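Local coordinates for angiotensin-converting enzyme (PDB 6S1Y), which probably trims short peptides from their carboxyl-terminal ends as a zinc-dependent peptidase of the angiotensin-converting enzyme family in a malaria mosquito, at residues A[120-125]-A[160-165]; A[133-138]-A[251-256]; A[140-145]-A[149-154]; A[323-328]-A[484-489]. All blocks are in the same frame, centred on the assembly; numbering follows the deposited sequence.

Interaction 1 of 4, residues A[120-125]-A[160-165]; sequences AKFCAY and YNATGA
A120 and F122, in the loop that follows helix 100-119, rest against A162 and T163 in the last turn of helix 149-163. Along this turn, Y160 comes first; it turns its ring from the loop, stacks it on W156 and bonds through its hydroxyl to L252 O. A162 then presents its methyl to F122: CB comes 3.8 Å from F122 CE1, approaching the ring obliquely, and the small residue leaves room for a large aromatic neighbour. The ring gets there because F122 CG stands beside its own backbone N, opposite the carbonyl carbon (chi1 -55°), which swings CE1 toward the helix although CB itself does not head that way. T163 divides its branches by polarity. Its chi1 of 61° leaves OG1 bonded to W159 O, one turn back, while CG2 faces the loop and lies 4.2 Å from A120 CB. At G164 the helical conformation is lost; G164 N still makes a weak bond, 3.1 Å, to Y160 O. No hydrogen bond crosses between the segments, and about 110 Å² is buried. Methyl groups and one aromatic carbon carry the contact, which implies dispersion and the hydrophobic effect with little directional demand, while the threonine hydroxyl is satisfied within its own helix.

Interaction 2 of 4, residues A[133-138]-A[251-256]; sequences LSLDPE and NLWAQT. With KSN ((2~{S})-2-[[(4~{S})-4-azanyl-5-oxidanyl-5-oxidanylidene-pentanoyl]amino]pentanedioic acid), chain H.
L135 holds CG anti to its backbone N (chi1 175°), which carries both its methyls across to L252 and W253, while W253 turns its indole back toward L135 with CG beside its own N (chi1 -48°). The leucine forks over two partners: CD1 lies 3.7 Å from L252 CD1, and CD2 reaches W253 CH2 at 4.1 Å, at the edge of the indole and near its plane. One indole face is filled from within its own segment, where L252 CB sits 3.8 Å above the W253 ring plane, over its centre. Branched leucine and broad tryptophan suit such a joint, since each offers several apolar surfaces at once. The loop is shaped by a type I turn from N251 to A254 and by N251 OD1, which accepts W253 N at 2.9 Å, an Asx turn, and Q255 N at 3.2 Å from the opposite face of its amide plane. Thus fixed, Q255 extends beyond CG and gives NE2 to O19 of the ligand KSN, a nearly straight bond of 3.0 Å. The helix-starting segment has its own brace, S134 N to E138 OE1. Around the joint, Y117 of helix 100-119 touches both L135 and W253, W159 of helix 149-163 packs on L135 and L252, and F434 of helix 431-447 meets W253, so the start of helix 135-145 and the 251-256 loop lie among three other helices.

Interaction 3 of 4, residues A[140-145]-A[149-154]; sequences TEIFAN and PEELKY
The backbone bond from K153 N to P149 O, 2.8 Å long, winds the first turn of helix 149-163 and places E151 and L152 so that their side-chain ends reach I142 and F143 of helix 135-145. The opposing turn is held likewise, A144 N bonding to T140 O at 3.0 Å. No hydrogen bond crosses between them; the packing is mostly apolar. L152 lays CD2 over one face of the F143 ring, 4.1 Å from the centroid and 23° off the normal, a CH-pi contact displaced toward the CD2 side of the ring. The two side chains slide past each other in opposite directions, and F143 CZ arrives 3.4 Å from L152 O. Phenylalanine suits the place by offering a flat face to a leucine methyl, while its other neighbours, L252, Y155 and W156, help bury it. I142 and E151 meet at about a right angle. A chi1 of 175° stretches the extended glutamate chain away from its own amide N and brings the carboxylate over to I142, with OE2 3.7 Å from I142 CG2. That oxygen also bonds to H146 ND1 in the link between the helices, so the acid has a polar partner beside the isoleucine methyl. The axes of segments 140-145 and 149-154 come within 10.3 Å, their directions 148° apart; with a link of only three residues they define an antiparallel helical hairpin, here part of the largely helical fold of this peptidase.

Interaction 4 of 4, residues A[323-328]-A[484-489]; sequences DLVCHA and AKYHVS. With KSN ((2~{S})-2-[[(4~{S})-4-azanyl-5-oxidanyl-5-oxidanylidene-pentanoyl]amino]pentanedioic acid), chain H.
The ligand pocket, probably the substrate cleft of this zinc peptidase, is lined here by an aromatic cluster, H327 from a loop with Y486 and H487 from the short helix 486-489, and it holds the gamma-glutamyl glutamate ligand KSN. H327 and Y486 form an offset stack, their centroids 4.2 Å apart and their planes only 6° from parallel. H327 also sets its CB 3.8 Å above the Y486 centroid, so methylene and imidazole share one phenol face. H487 stands nearly perpendicular to the H327 ring, at 87°, and brings CE1 to 3.4 Å from H327 NE2 by an oblique approach. V325 CG1 meets the Y486 ring obliquely, 3.9 Å from Y486 CE1; the two side chains cross at about a right angle. Flat rings suit the spot because they stack closely, while the Y486 hydroxyl at the ring's end is held by E114 OE2. The ligand is gripped at its carboxylate O19 by K485 NZ at 2.9 Å; K485 NZ also bonds to Q255 OE1, which ties the lysine to the 251-256 loop. This alpha-carboxylate sits next to the amino group of the gamma-linked glutamate; a lysine there is consistent with the site that takes a peptide's carboxyl end in this family. A water bonds to H327 O, Y486 OH and ligand O11. At the amide of the ligand, N06 gives its hydrogen to A328 O across 2.7 Å, a short bond bent to 137°.

How the interactions relate
Interactions 1, 2 and 3 share neighbouring elements: 2 and 3 use opposite ends of helix 135-145, and 1 and 3 opposite ends of helix 149-163. None of the four has a hydrogen bond across its segments; 1 and 2 are apolar, 3 is mostly so, and 4 is an aromatic stack beside a lysine and the ligand, as suits a ligand cleft. Interactions 1 and 2 are partly buried, 3 and 4 more fully. Interactions 2 and 4 both touch KSN, and W253 NE1 bonds to A484 O, joining the two. Interaction 3 is farthest from 4, with centres about 19 Å apart and no touch.

Interaction 1 of 4, residues A[120-125]-A[160-165]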
# COMPACT_ATOMS: atom_id res chain seq x y z
N ALA A 120 6.50 -8.74 -18.00
CA ALA A 120 7.90 -8.53 -18.31
C ALA A 120 8.75 -9.69 -17.83
O ALA A 120 8.54 -10.22 -16.74
CB ALA A 120 8.40 -7.24 -17.65
N LYS A 121 9.74 -10.08 -18.65
CA LYS A 121 10.68 -11.14 -18.31
C LYS A 121 12.08 -10.70 -18.68
O LYS A 121 12.26 -9.82 -19.52
CB LYS A 121 10.34 -12.47 -19.03
CG LYS A 121 8.92 -12.95 -18.77
CD LYS A 121 8.86 -14.41 -18.33
CE LYS A 121 7.51 -14.75 -17.69
NZ LYS A 121 6.38 -14.01 -18.36
N PHE A 122 13.08 -11.34 -18.08
CA PHE A 122 14.44 -10.81 -18.16
C PHE A 122 15.46 -11.92 -18.28
O PHE A 122 15.27 -13.02 -17.75
CB PHE A 122 14.73 -9.95 -16.92
CG PHE A 122 13.73 -8.87 -16.70
CD1 PHE A 122 13.85 -7.65 -17.36
CD2 PHE A 122 12.63 -9.09 -15.89
CE1 PHE A 122 12.91 -6.65 -17.17
CE2 PHE A 122 11.69 -8.09 -15.70
CZ PHE A 122 11.82 -6.87 -16.35
N CYS A 123 16.56 -11.58 -18.96
CA CYS A 123 17.72 -12.46 -19.05
C CYS A 123 18.63 -12.29 -17.83
O CYS A 123 18.83 -11.18 -17.31
CB CYS A 123 18.51 -12.16 -20.32
SG CYS A 123 17.60 -12.55 -21.85
N ALA A 124 19.18 -13.39 -17.36
CA ALA A 124 20.00 -13.34 -16.16
C ALA A 124 21.29 -12.58 -16.44
O ALA A 124 21.83 -12.58 -17.57
CB ALA A 124 20.32 -14.75 -15.67
N TYR A 125 21.76 -11.87 -15.41
CA TYR A 125 23.04 -11.17 -15.48
C TYR A 125 24.11 -12.17 -15.87
O TYR A 125 24.32 -13.17 -15.18
CB TYR A 125 23.34 -10.52 -14.13
CG TYR A 125 24.60 -9.68 -14.05
CD1 TYR A 125 24.74 -8.55 -14.81
CD2 TYR A 125 25.62 -10.01 -13.16
CE1 TYR A 125 25.88 -7.77 -14.73
CE2 TYR A 125 26.76 -9.23 -13.07
CZ TYR A 125 26.88 -8.11 -13.86
OH TYR A 125 28.00 -7.30 -13.81
N TYR A 160 13.41 -0.98 -15.27
CA TYR A 160 12.84 0.33 -15.59
C TYR A 160 12.76 0.54 -17.10
O TYR A 160 11.81 1.15 -17.59
CB TYR A 160 13.68 1.43 -14.91
CG TYR A 160 13.35 1.68 -13.46
CD1 TYR A 160 13.84 0.83 -12.43
CD2 TYR A 160 12.50 2.72 -13.09
CE1 TYR A 160 13.49 1.04 -11.08
CE2 TYR A 160 12.15 2.93 -11.74
CZ TYR A 160 12.66 2.11 -10.75
OH TYR A 160 12.32 2.36 -9.46
N ASN A 161 13.75 0.06 -17.85
CA ASN A 161 13.68 0.22 -19.31
C ASN A 161 12.50 -0.56 -19.89
O ASN A 161 11.93 -0.16 -20.90
CB ASN A 161 15.00 -0.21 -19.97
CG ASN A 161 16.07 0.91 -19.97
OD1 ASN A 161 16.13 1.74 -19.03
ND2 ASN A 161 16.92 0.94 -21.00
N ALA A 162 12.08 -1.65 -19.24
CA ALA A 162 11.02 -2.50 -19.77
C ALA A 162 9.63 -2.10 -19.30
O ALA A 162 8.65 -2.32 -20.04
CB ALA A 162 11.29 -3.96 -19.37
N THR A 163 9.48 -1.52 -18.10
CA THR A 163 8.16 -1.25 -17.56
C THR A 163 7.82 0.23 -17.54
O THR A 163 6.68 0.58 -17.18
CB THR A 163 8.00 -1.83 -16.14
OG1 THR A 163 8.95 -1.24 -15.22
CG2 THR A 163 8.19 -3.33 -16.16
N GLY A 164 8.72 1.11 -17.96
CA GLY A 164 8.54 2.55 -17.91
C GLY A 164 8.31 3.10 -19.31
O GLY A 164 7.15 3.26 -19.74
N ALA A 165 9.38 3.49 -20.01
CA ALA A 165 9.23 4.19 -21.29
C ALA A 165 8.34 3.47 -22.30
O ALA A 165 7.59 4.16 -23.01
CB ALA A 165 10.62 4.41 -21.92

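Interaction 2 of 4, residues A[133-138]-A[251-256]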
# COMPACT_ATOMS: atom_id res chain seq x y z
N LEU A 133 13.37 -14.95 -16.01
CA LEU A 133 13.30 -14.24 -14.74
C LEU A 133 12.15 -13.24 -14.74
O LEU A 133 11.94 -12.51 -15.72
CB LEU A 133 14.61 -13.52 -14.45
CG LEU A 133 15.82 -14.35 -14.02
CD1 LEU A 133 16.28 -15.24 -15.14
CD2 LEU A 133 16.96 -13.41 -13.60
N SER A 134 11.42 -13.18 -13.63
CA SER A 134 10.35 -12.22 -13.43
C SER A 134 10.62 -11.38 -12.18
O SER A 134 11.49 -11.71 -11.37
CB SER A 134 8.98 -12.91 -13.25
OG SER A 134 8.70 -13.80 -14.29
N LEU A 135 9.83 -10.31 -12.03
CA LEU A 135 9.80 -9.59 -10.76
C LEU A 135 9.53 -10.54 -9.60
O LEU A 135 10.24 -10.53 -8.59
CB LEU A 135 8.71 -8.51 -10.81
CG LEU A 135 8.50 -7.77 -9.49
CD1 LEU A 135 9.81 -7.06 -9.11
CD2 LEU A 135 7.34 -6.77 -9.57
N ASP A 136 8.51 -11.37 -9.74
CA ASP A 136 8.02 -12.22 -8.67
C ASP A 136 8.27 -13.66 -9.10
O ASP A 136 7.55 -14.17 -9.97
CB ASP A 136 6.52 -11.97 -8.42
CG ASP A 136 6.13 -12.10 -6.92
OD1 ASP A 136 6.67 -13.00 -6.21
OD2 ASP A 136 5.26 -11.31 -6.45
N PRO A 137 9.27 -14.37 -8.54
CA PRO A 137 10.10 -13.98 -7.40
C PRO A 137 11.54 -13.57 -7.68
O PRO A 137 12.19 -13.06 -6.76
CB PRO A 137 10.10 -15.26 -6.56
CG PRO A 137 10.16 -16.38 -7.64
CD PRO A 137 9.41 -15.81 -8.85
N GLU A 138 12.05 -13.78 -8.89
CA GLU A 138 13.50 -13.70 -9.07
C GLU A 138 14.06 -12.30 -8.76
O GLU A 138 15.00 -12.16 -7.98
CB GLU A 138 13.89 -14.14 -10.48
CG GLU A 138 13.75 -15.64 -10.72
CD GLU A 138 12.31 -16.06 -10.98
OE1 GLU A 138 11.48 -15.17 -11.29
OE2 GLU A 138 12.02 -17.27 -10.88
N ASN A 251 15.34 -3.07 -2.63
CA ASN A 251 13.97 -2.92 -3.11
C ASN A 251 14.02 -2.06 -4.38
O ASN A 251 14.68 -1.03 -4.39
CB ASN A 251 13.10 -2.26 -2.03
CG ASN A 251 11.71 -1.96 -2.50
OD1 ASN A 251 11.48 -0.97 -3.21
ND2 ASN A 251 10.75 -2.80 -2.11
N LEU A 252 13.32 -2.50 -5.44
CA LEU A 252 13.46 -1.86 -6.74
C LEU A 252 13.04 -0.39 -6.72
O LEU A 252 13.53 0.40 -7.54
CB LEU A 252 12.62 -2.59 -7.79
CG LEU A 252 13.34 -3.60 -8.68
CD1 LEU A 252 12.33 -4.33 -9.54
CD2 LEU A 252 14.36 -2.90 -9.55
N TRP A 253 12.13 -0.01 -5.84
CA TRP A 253 11.66 1.36 -5.74
C TRP A 253 12.23 2.09 -4.52
O TRP A 253 11.93 3.26 -4.33
CB TRP A 253 10.13 1.34 -5.70
CG TRP A 253 9.59 0.47 -6.79
CD1 TRP A 253 9.32 0.85 -8.07
CD2 TRP A 253 9.30 -0.93 -6.71
NE1 TRP A 253 8.86 -0.22 -8.79
CE2 TRP A 253 8.85 -1.33 -7.99
CE3 TRP A 253 9.35 -1.88 -5.68
CZ2 TRP A 253 8.45 -2.63 -8.26
CZ3 TRP A 253 8.96 -3.19 -5.96
CH2 TRP A 253 8.51 -3.55 -7.24
N ALA A 254 13.04 1.41 -3.71
CA ALA A 254 13.57 1.95 -2.46
C ALA A 254 12.46 2.42 -1.53
O ALA A 254 12.65 3.36 -0.75
CB ALA A 254 14.54 3.10 -2.73
N GLN A 255 11.29 1.77 -1.61
CA GLN A 255 10.16 2.24 -0.81
C GLN A 255 10.24 1.76 0.63
O GLN A 255 9.73 2.42 1.53
CB GLN A 255 8.85 1.78 -1.45
CG GLN A 255 8.58 0.29 -1.41
CD GLN A 255 7.33 -0.05 -2.22
OE1 GLN A 255 7.28 0.22 -3.42
NE2 GLN A 255 6.30 -0.56 -1.55
N THR A 256 10.84 0.60 0.87
CA THR A 256 11.12 0.09 2.20
C THR A 256 12.51 -0.53 2.13
O THR A 256 12.88 -1.11 1.11
CB THR A 256 10.09 -0.95 2.66
OG1 THR A 256 9.99 -1.97 1.67
CG2 THR A 256 8.71 -0.32 2.82
C10 KSN H . -4.93 -3.39 -5.70
C13 KSN H . -2.80 -3.74 -1.58
C17 KSN H . 3.41 -1.73 -2.07
C02 KSN H . 2.63 -1.98 -0.77
C03 KSN H . 1.18 -2.44 -0.93
C04 KSN H . 0.79 -3.05 -2.27
C05 KSN H . 0.26 -4.51 -2.20
C07 KSN H . -2.13 -3.89 -2.97
C08 KSN H . -3.10 -4.29 -4.07
C09 KSN H . -4.13 -3.19 -4.39
N01 KSN H . 2.63 -0.77 0.06
N06 KSN H . -1.11 -4.88 -2.59
O11 KSN H . -4.49 -4.19 -6.58
O12 KSN H . -6.02 -2.77 -5.90
O14 KSN H . -2.93 -4.78 -0.87
O15 KSN H . -3.17 -2.64 -1.13
O16 KSN H . 1.01 -5.38 -1.88
O18 KSN H . 3.98 -2.72 -2.61
O19 KSN H . 3.51 -0.61 -2.64

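Interaction 3 of 4, residues A[140-145]-A[149-154]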
# COMPACT_ATOMS: atom_id res chain seq x y z
N THR A 140 12.70 -9.62 -7.23
CA THR A 140 12.46 -9.26 -5.83
C THR A 140 13.52 -9.84 -4.90
O THR A 140 13.97 -9.17 -3.96
CB THR A 140 11.07 -9.73 -5.43
OG1 THR A 140 10.10 -8.92 -6.11
CG2 THR A 140 10.87 -9.64 -3.90
N GLU A 141 13.95 -11.07 -5.16
CA GLU A 141 14.84 -11.76 -4.23
C GLU A 141 16.29 -11.43 -4.52
O GLU A 141 17.12 -11.40 -3.61
CB GLU A 141 14.57 -13.28 -4.27
CG GLU A 141 13.34 -13.65 -3.39
CD GLU A 141 12.81 -15.10 -3.52
OE1 GLU A 141 11.68 -15.35 -3.05
OE2 GLU A 141 13.51 -15.98 -4.09
N ILE A 142 16.62 -11.15 -5.78
CA ILE A 142 17.94 -10.61 -6.09
C ILE A 142 18.17 -9.30 -5.35
O ILE A 142 19.19 -9.11 -4.67
CB ILE A 142 18.09 -10.44 -7.61
CG1 ILE A 142 18.02 -11.82 -8.28
CG2 ILE A 142 19.38 -9.72 -7.97
CD1 ILE A 142 17.79 -11.76 -9.76
N PHE A 143 17.23 -8.36 -5.48
CA PHE A 143 17.39 -7.09 -4.77
C PHE A 143 17.40 -7.30 -3.26
O PHE A 143 18.18 -6.68 -2.54
CB PHE A 143 16.30 -6.11 -5.21
CG PHE A 143 16.70 -5.31 -6.44
CD1 PHE A 143 16.44 -5.79 -7.71
CD2 PHE A 143 17.37 -4.11 -6.30
CE1 PHE A 143 16.84 -5.08 -8.84
CE2 PHE A 143 17.78 -3.39 -7.41
CZ PHE A 143 17.51 -3.89 -8.70
N ALA A 144 16.59 -8.23 -2.76
CA ALA A 144 16.51 -8.41 -1.31
C ALA A 144 17.84 -8.93 -0.74
O ALA A 144 18.31 -8.44 0.29
CB ALA A 144 15.35 -9.33 -0.94
N ASN A 145 18.49 -9.86 -1.43
CA ASN A 145 19.56 -10.64 -0.84
C ASN A 145 20.93 -10.49 -1.48
O ASN A 145 21.91 -10.90 -0.85
CB ASN A 145 19.21 -12.14 -0.86
CG ASN A 145 17.86 -12.45 -0.22
OD1 ASN A 145 17.02 -13.09 -0.82
ND2 ASN A 145 17.66 -11.98 1.00
N PRO A 149 26.82 -4.58 -6.47
CA PRO A 149 26.26 -3.36 -7.09
C PRO A 149 26.08 -3.43 -8.59
O PRO A 149 25.07 -2.92 -9.10
CB PRO A 149 27.28 -2.28 -6.71
CG PRO A 149 27.91 -2.78 -5.47
CD PRO A 149 27.97 -4.27 -5.59
N GLU A 150 27.02 -4.02 -9.32
CA GLU A 150 26.91 -4.05 -10.77
C GLU A 150 25.79 -4.97 -11.22
O GLU A 150 25.12 -4.70 -12.22
CB GLU A 150 28.24 -4.47 -11.40
CG GLU A 150 29.24 -3.34 -11.53
CD GLU A 150 28.74 -2.21 -12.42
OE1 GLU A 150 28.68 -1.05 -11.94
OE2 GLU A 150 28.41 -2.47 -13.61
N GLU A 151 25.55 -6.05 -10.49
CA GLU A 151 24.41 -6.91 -10.79
C GLU A 151 23.10 -6.20 -10.47
O GLU A 151 22.17 -6.17 -11.29
CB GLU A 151 24.53 -8.21 -9.99
CG GLU A 151 23.34 -9.16 -10.12
CD GLU A 151 23.42 -10.38 -9.20
OE1 GLU A 151 24.40 -10.52 -8.43
OE2 GLU A 151 22.49 -11.21 -9.23
N LEU A 152 23.03 -5.58 -9.29
CA LEU A 152 21.85 -4.79 -8.94
C LEU A 152 21.58 -3.70 -9.97
O LEU A 152 20.44 -3.49 -10.38
CB LEU A 152 22.04 -4.19 -7.55
CG LEU A 152 22.10 -5.26 -6.45
CD1 LEU A 152 22.69 -4.64 -5.21
CD2 LEU A 152 20.72 -5.79 -6.17
N LYS A 153 22.63 -3.02 -10.43
CA LYS A 153 22.43 -1.95 -11.41
C LYS A 153 21.88 -2.50 -12.73
O LYS A 153 20.95 -1.92 -13.30
CB LYS A 153 23.75 -1.21 -11.62
CG LYS A 153 23.75 -0.32 -12.82
CD LYS A 153 24.86 0.71 -12.73
CE LYS A 153 26.22 0.09 -12.88
NZ LYS A 153 27.25 1.03 -12.32
N TYR A 154 22.42 -3.62 -13.20
CA TYR A 154 21.91 -4.25 -14.42
C TYR A 154 20.41 -4.52 -14.29
O TYR A 154 19.62 -4.14 -15.16
CB TYR A 154 22.68 -5.55 -14.71
CG TYR A 154 21.99 -6.49 -15.71
CD1 TYR A 154 22.14 -6.31 -17.07
CD2 TYR A 154 21.21 -7.55 -15.27
CE1 TYR A 154 21.53 -7.16 -17.97
CE2 TYR A 154 20.59 -8.40 -16.16
CZ TYR A 154 20.76 -8.20 -17.52
OH TYR A 154 20.13 -9.05 -18.42

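Interaction 4 of 4, residues A[323-328]-A[484-489]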
# COMPACT_ATOMS: atom_id res chain seq x y z
N ASP A 323 0.39 -16.13 -17.84
CA ASP A 323 0.68 -14.78 -17.39
C ASP A 323 -0.37 -14.33 -16.39
O ASP A 323 -1.54 -14.71 -16.49
CB ASP A 323 0.73 -13.81 -18.56
CG ASP A 323 2.00 -13.94 -19.37
OD1 ASP A 323 3.10 -13.81 -18.78
OD2 ASP A 323 1.88 -14.19 -20.58
N LEU A 324 0.06 -13.53 -15.42
CA LEU A 324 -0.87 -13.05 -14.41
C LEU A 324 -0.26 -11.87 -13.70
O LEU A 324 0.94 -11.62 -13.79
CB LEU A 324 -1.22 -14.14 -13.39
CG LEU A 324 -0.14 -14.42 -12.35
CD1 LEU A 324 -0.80 -14.94 -11.08
CD2 LEU A 324 0.89 -15.39 -12.90
N VAL A 325 -1.12 -11.13 -13.00
CA VAL A 325 -0.69 -10.09 -12.07
C VAL A 325 -0.33 -10.79 -10.76
O VAL A 325 -1.20 -11.31 -10.06
CB VAL A 325 -1.78 -9.04 -11.84
CG1 VAL A 325 -1.40 -8.12 -10.66
CG2 VAL A 325 -2.03 -8.25 -13.11
N CYS A 326 0.96 -10.81 -10.43
CA CYS A 326 1.40 -11.38 -9.17
C CYS A 326 1.36 -10.37 -8.02
O CYS A 326 1.46 -10.78 -6.86
CB CYS A 326 2.81 -11.95 -9.29
SG CYS A 326 2.84 -13.76 -9.55
N HIS A 327 1.21 -9.07 -8.31
CA HIS A 327 1.17 -8.09 -7.24
C HIS A 327 0.03 -8.45 -6.28
O HIS A 327 -1.12 -8.57 -6.69
CB HIS A 327 0.99 -6.69 -7.79
CG HIS A 327 1.27 -5.63 -6.78
ND1 HIS A 327 2.52 -5.08 -6.63
CD2 HIS A 327 0.50 -5.11 -5.79
CE1 HIS A 327 2.49 -4.21 -5.64
NE2 HIS A 327 1.28 -4.22 -5.11
N ALA A 328 0.36 -8.63 -5.00
CA ALA A 328 -0.59 -9.20 -4.06
C ALA A 328 -1.85 -8.35 -3.96
O ALA A 328 -1.77 -7.12 -3.87
CB ALA A 328 0.05 -9.33 -2.68
N ALA A 484 7.11 2.08 -13.88
CA ALA A 484 7.84 0.95 -13.32
C ALA A 484 7.35 0.56 -11.93
O ALA A 484 7.85 -0.41 -11.36
CB ALA A 484 9.33 1.27 -13.26
N LYS A 485 6.41 1.31 -11.38
CA LYS A 485 5.82 1.02 -10.07
C LYS A 485 4.38 0.57 -10.31
O LYS A 485 3.64 1.24 -11.04
CB LYS A 485 5.88 2.25 -9.17
CG LYS A 485 5.15 2.13 -7.86
CD LYS A 485 5.76 1.08 -6.96
CE LYS A 485 4.88 0.84 -5.73
NZ LYS A 485 5.21 -0.46 -5.02
N TYR A 486 4.01 -0.58 -9.71
CA TYR A 486 2.76 -1.24 -10.04
C TYR A 486 1.60 -0.25 -10.04
O TYR A 486 0.86 -0.15 -11.01
CB TYR A 486 2.45 -2.40 -9.06
CG TYR A 486 1.06 -3.00 -9.31
CD1 TYR A 486 0.82 -3.82 -10.41
CD2 TYR A 486 -0.01 -2.70 -8.48
CE1 TYR A 486 -0.44 -4.34 -10.66
CE2 TYR A 486 -1.29 -3.23 -8.74
CZ TYR A 486 -1.49 -4.05 -9.82
OH TYR A 486 -2.73 -4.58 -10.10
N HIS A 487 1.44 0.48 -8.93
CA HIS A 487 0.24 1.30 -8.74
C HIS A 487 0.12 2.42 -9.77
O HIS A 487 -0.99 2.94 -9.97
CB HIS A 487 0.22 1.89 -7.34
CG HIS A 487 0.27 0.85 -6.26
ND1 HIS A 487 1.33 -0.02 -6.14
CD2 HIS A 487 -0.62 0.51 -5.31
CE1 HIS A 487 1.09 -0.83 -5.13
NE2 HIS A 487 -0.08 -0.54 -4.61
N VAL A 488 1.22 2.80 -10.41
CA VAL A 488 1.14 3.79 -11.47
C VAL A 488 0.61 3.16 -12.75
O VAL A 488 -0.34 3.66 -13.36
CB VAL A 488 2.52 4.44 -11.68
CG1 VAL A 488 2.48 5.40 -12.86
CG2 VAL A 488 2.97 5.21 -10.44
N SER A 489 1.19 2.02 -13.15
CA SER A 489 0.71 1.29 -14.31
C SER A 489 -0.74 0.81 -14.16
O SER A 489 -1.43 0.64 -15.16
CB SER A 489 1.58 0.06 -14.58
OG SER A 489 2.74 0.36 -15.32
C10 KSN H . -4.93 -3.39 -5.70
C13 KSN H . -2.80 -3.74 -1.58
C17 KSN H . 3.41 -1.73 -2.07
C02 KSN H . 2.63 -1.98 -0.77
C03 KSN H . 1.18 -2.44 -0.93
C04 KSN H . 0.79 -3.05 -2.27
C05 KSN H . 0.26 -4.51 -2.20
C07 KSN H . -2.13 -3.89 -2.97
C08 KSN H . -3.10 -4.29 -4.07
C09 KSN H . -4.13 -3.19 -4.39
N01 KSN H . 2.63 -0.77 0.06
N06 KSN H . -1.11 -4.88 -2.59
O11 KSN H . -4.49 -4.19 -6.58
O12 KSN H . -6.02 -2.77 -5.90
O14 KSN H . -2.93 -4.78 -0.87
O15 KSN H . -3.17 -2.64 -1.13
O16 KSN H . 1.01 -5.38 -1.88
O18 KSN H . 3.98 -2.72 -2.61
O19 KSN H . 3.51 -0.61 -2.64
O HOH W 1 -3.19 -6.46 -7.92